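Local atomic coordinates of pyruvate formate-lyase 2 (Archaeoglobus fulgidus, PDB entry 2F3O), a protein that belongs to the glycyl radical enzymes and probably acts as a lyase, although its substrate and precise reaction are unknown. Residues E412-D417 against G532-F537. Numbering follows the deposited sequence.
Sequences EVDDRD and GARYNF
Tyr535 and Asp417 both carry CG anti to the carbonyl carbon and beside the backbone N, at chi1 -59° for the tyrosine and -81° for the aspartate, and with both CB atoms directed across the contact this starts the two side chains toward a meeting of Tyr535 OH with Asp417 OD1. From the start of strand 535-543 the phenol reaches into the turn that leads to helix 415-419, and its hydroxyl is held by two bonds. Tyr535 OH donates to Asp417 OD1 at 3.0 Å. This oxygen lies in the plane of the ring, at its edge, while the hydroxyl comes in above the carboxylate, whose plane is turned steeply against the ring. The same Tyr535 OH accepts the backbone N-H of Asp414 at 3.3 Å, in a nearly straight bond of 165°. The phenol thus ties the N-cap residue to a carboxylate in the first turn of the helix.

Val413 adds apolar contact, its side chain crossing that of Tyr535 obliquely. Its CG1, anti to the backbone N, sits 3.9 Å from Tyr535 CZ, whereas Val413 CG2 reaches the edge of the Phe537 ring, 4.3 Å from CE1. On the Arg534 side, Asp414 OD1 lies off the guanidinium plane, 4.2 Å from Arg534 NH1, too far for a salt bridge, so only the opposite charges attract. A phenylalanine in place of Tyr535 would keep the ring but would probably leave the Asp414 N-H and Asp417 OD1 without the partner that joins them.

The backbone of Tyr535 hydrogen-bonds to Phe436 of the neighbouring parallel strand 435-445 and to Asn434 just before it, and Asp415 forms salt bridges with Arg165 and Arg166 of the second subunit. The arrangement is a tyrosine at the start of a sheet strand, hydrogen-bonded through its hydroxyl to the N-terminal turn of a short helix, within the pyruvate formate lyase-like part of the chain, next to the subunit interface.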
ATOM      1  N   GLU A 412     -10.810  18.465   4.319  1.00 44.63           N
ATOM      2  CA  GLU A 412      -9.382  18.137   4.289  1.00 45.13           C
ATOM      3  C   GLU A 412      -8.639  18.569   3.032  1.00 44.66           C
ATOM      4  O   GLU A 412      -7.777  17.855   2.539  1.00 44.78           O
ATOM      5  CB  GLU A 412      -9.115  16.671   4.622  1.00 45.18           C
ATOM      6  CG  GLU A 412      -9.061  16.401   6.089  1.00 47.97           C
ATOM      7  CD  GLU A 412      -9.622  15.045   6.388  1.00 54.45           C
ATOM      8  OE1 GLU A 412      -9.705  14.233   5.424  1.00 56.35           O
ATOM      9  OE2 GLU A 412     -10.006  14.793   7.562  1.00 56.88           O
ATOM     10  N   VAL A 413      -8.967  19.744   2.531  1.00 44.48           N
ATOM     11  CA  VAL A 413      -8.222  20.312   1.441  1.00 44.34           C
ATOM     12  C   VAL A 413      -7.056  21.082   2.071  1.00 44.86           C
ATOM     13  O   VAL A 413      -7.174  21.647   3.168  1.00 44.41           O
ATOM     14  CB  VAL A 413      -9.143  21.190   0.551  1.00 44.16           C
ATOM     15  CG1 VAL A 413      -8.398  21.812  -0.606  1.00 43.71           C
ATOM     16  CG2 VAL A 413     -10.282  20.355   0.021  1.00 43.22           C
ATOM     17  N   ASP A 414      -5.918  21.039   1.385  1.00 45.75           N
ATOM     18  CA  ASP A 414      -4.713  21.771   1.748  1.00 46.85           C
ATOM     19  C   ASP A 414      -5.012  23.230   1.760  1.00 46.86           C
ATOM     20  O   ASP A 414      -5.845  23.680   0.980  1.00 46.82           O
ATOM     21  CB  ASP A 414      -3.635  21.574   0.676  1.00 47.43           C
ATOM     22  CG  ASP A 414      -2.766  20.368   0.934  1.00 49.64           C
ATOM     23  OD1 ASP A 414      -3.315  19.238   1.083  1.00 50.36           O
ATOM     24  OD2 ASP A 414      -1.525  20.567   0.980  1.00 52.20           O
ATOM     25  N   ASP A 415      -4.322  23.950   2.639  1.00 47.18           N
ATOM     26  CA  ASP A 415      -4.330  25.397   2.666  1.00 47.49           C
ATOM     27  C   ASP A 415      -4.366  26.043   1.299  1.00 47.36           C
ATOM     28  O   ASP A 415      -5.360  26.683   0.925  1.00 47.43           O
ATOM     29  CB  ASP A 415      -3.064  25.862   3.336  1.00 48.17           C
ATOM     30  CG  ASP A 415      -3.251  26.053   4.784  1.00 50.65           C
ATOM     31  OD1 ASP A 415      -2.276  26.480   5.457  1.00 53.13           O
ATOM     32  OD2 ASP A 415      -4.389  25.771   5.245  1.00 52.64           O
ATOM     33  N   ARG A 416      -3.275  25.849   0.559  1.00 46.73           N
ATOM     34  CA  ARG A 416      -3.083  26.451  -0.745  1.00 46.22           C
ATOM     35  C   ARG A 416      -4.137  26.023  -1.769  1.00 45.20           C
ATOM     36  O   ARG A 416      -4.565  26.821  -2.593  1.00 45.07           O
ATOM     37  CB  ARG A 416      -1.690  26.099  -1.250  1.00 46.70           C
ATOM     38  CG  ARG A 416      -1.328  24.668  -0.952  1.00 49.18           C
ATOM     39  CD  ARG A 416      -0.043  24.244  -1.601  1.00 51.76           C
ATOM     40  NE  ARG A 416       0.848  23.811  -0.539  1.00 53.00           N
ATOM     41  CZ  ARG A 416       1.982  24.422  -0.236  1.00 53.70           C
ATOM     42  NH1 ARG A 416       2.379  25.464  -0.949  1.00 52.96           N
ATOM     43  NH2 ARG A 416       2.727  23.964   0.765  1.00 55.68           N
ATOM     44  N   ASP A 417      -4.565  24.772  -1.716  1.00 44.31           N
ATOM     45  CA  ASP A 417      -5.547  24.293  -2.667  1.00 43.69           C
ATOM     46  C   ASP A 417      -6.940  24.872  -2.347  1.00 43.24           C
ATOM     47  O   ASP A 417      -7.724  25.120  -3.258  1.00 43.50           O
ATOM     48  CB  ASP A 417      -5.549  22.758  -2.722  1.00 43.82           C
ATOM     49  CG  ASP A 417      -4.433  22.188  -3.606  1.00 44.27           C
ATOM     50  OD1 ASP A 417      -3.608  21.405  -3.092  1.00 44.15           O
ATOM     51  OD2 ASP A 417      -4.388  22.507  -4.820  1.00 45.64           O
ATOM     52  N   GLY A 532      -8.430   9.021 -10.662  1.00 36.79           N
ATOM     53  CA  GLY A 532      -7.093   9.595 -10.809  1.00 36.74           C
ATOM     54  C   GLY A 532      -6.874  11.029 -10.350  1.00 37.52           C
ATOM     55  O   GLY A 532      -5.732  11.468 -10.287  1.00 37.66           O
ATOM     56  N   ALA A 533      -7.942  11.772 -10.030  1.00 37.76           N
ATOM     57  CA  ALA A 533      -7.802  13.167  -9.595  1.00 38.09           C
ATOM     58  C   ALA A 533      -7.197  13.202  -8.202  1.00 38.61           C
ATOM     59  O   ALA A 533      -7.353  12.231  -7.484  1.00 38.94           O
ATOM     60  CB  ALA A 533      -9.129  13.830  -9.589  1.00 38.11           C
ATOM     61  N   ARG A 534      -6.495  14.277  -7.820  1.00 39.27           N
ATOM     62  CA  ARG A 534      -5.854  14.321  -6.489  1.00 39.93           C
ATOM     63  C   ARG A 534      -6.915  14.282  -5.387  1.00 39.74           C
ATOM     64  O   ARG A 534      -6.871  13.411  -4.514  1.00 40.09           O
ATOM     65  CB  ARG A 534      -4.900  15.513  -6.310  1.00 41.21           C
ATOM     66  CG  ARG A 534      -3.841  15.321  -5.202  1.00 42.51           C
ATOM     67  CD  ARG A 534      -3.555  16.641  -4.444  1.00 47.79           C
ATOM     68  NE  ARG A 534      -2.455  16.597  -3.446  1.00 50.86           N
ATOM     69  CZ  ARG A 534      -2.565  16.301  -2.128  1.00 54.82           C
ATOM     70  NH1 ARG A 534      -1.474  16.338  -1.346  1.00 55.35           N
ATOM     71  NH2 ARG A 534      -3.739  15.965  -1.569  1.00 54.08           N
ATOM     72  N   TYR A 535      -7.894  15.183  -5.459  1.00 38.94           N
ATOM     73  CA  TYR A 535      -9.031  15.133  -4.549  1.00 38.34           C
ATOM     74  C   TYR A 535     -10.207  14.477  -5.265  1.00 38.50           C
ATOM     75  O   TYR A 535     -10.450  14.774  -6.422  1.00 38.62           O
ATOM     76  CB  TYR A 535      -9.413  16.538  -4.103  1.00 37.55           C
ATOM     77  CG  TYR A 535      -8.313  17.321  -3.394  1.00 37.01           C
ATOM     78  CD1 TYR A 535      -7.540  18.260  -4.081  1.00 35.21           C
ATOM     79  CD2 TYR A 535      -8.061  17.140  -2.028  1.00 35.89           C
ATOM     80  CE1 TYR A 535      -6.569  18.996  -3.439  1.00 34.18           C
ATOM     81  CE2 TYR A 535      -7.076  17.868  -1.376  1.00 34.46           C
ATOM     82  CZ  TYR A 535      -6.333  18.792  -2.091  1.00 35.92           C
ATOM     83  OH  TYR A 535      -5.352  19.526  -1.457  1.00 36.74           O
ATOM     84  N   ASN A 536     -10.917  13.562  -4.604  1.00 38.62           N
ATOM     85  CA  ASN A 536     -12.125  12.956  -5.191  1.00 38.47           C
ATOM     86  C   ASN A 536     -13.295  13.111  -4.265  1.00 38.48           C
ATOM     87  O   ASN A 536     -13.228  12.700  -3.123  1.00 38.67           O
ATOM     88  CB  ASN A 536     -11.939  11.474  -5.479  1.00 38.48           C
ATOM     89  CG  ASN A 536     -11.093  11.225  -6.699  1.00 38.78           C
ATOM     90  OD1 ASN A 536     -11.600  10.965  -7.794  1.00 39.71           O
ATOM     91  ND2 ASN A 536      -9.792  11.322  -6.524  1.00 38.43           N
ATOM     92  N   PHE A 537     -14.374  13.702  -4.751  1.00 38.45           N
ATOM     93  CA  PHE A 537     -15.512  13.981  -3.891  1.00 38.36           C
ATOM     94  C   PHE A 537     -16.776  13.628  -4.639  1.00 38.32           C
ATOM     95  O   PHE A 537     -16.726  13.396  -5.844  1.00 38.52           O
ATOM     96  CB  PHE A 537     -15.535  15.448  -3.455  1.00 38.32           C
ATOM     97  CG  PHE A 537     -14.497  15.798  -2.411  1.00 38.99           C
ATOM     98  CD1 PHE A 537     -13.591  16.824  -2.626  1.00 39.06           C
ATOM     99  CD2 PHE A 537     -14.434  15.109  -1.204  1.00 40.09           C
ATOM    100  CE1 PHE A 537     -12.631  17.152  -1.665  1.00 38.42           C
ATOM    101  CE2 PHE A 537     -13.468  15.438  -0.229  1.00 39.81           C
ATOM    102  CZ  PHE A 537     -12.574  16.459  -0.468  1.00 38.86           C
TER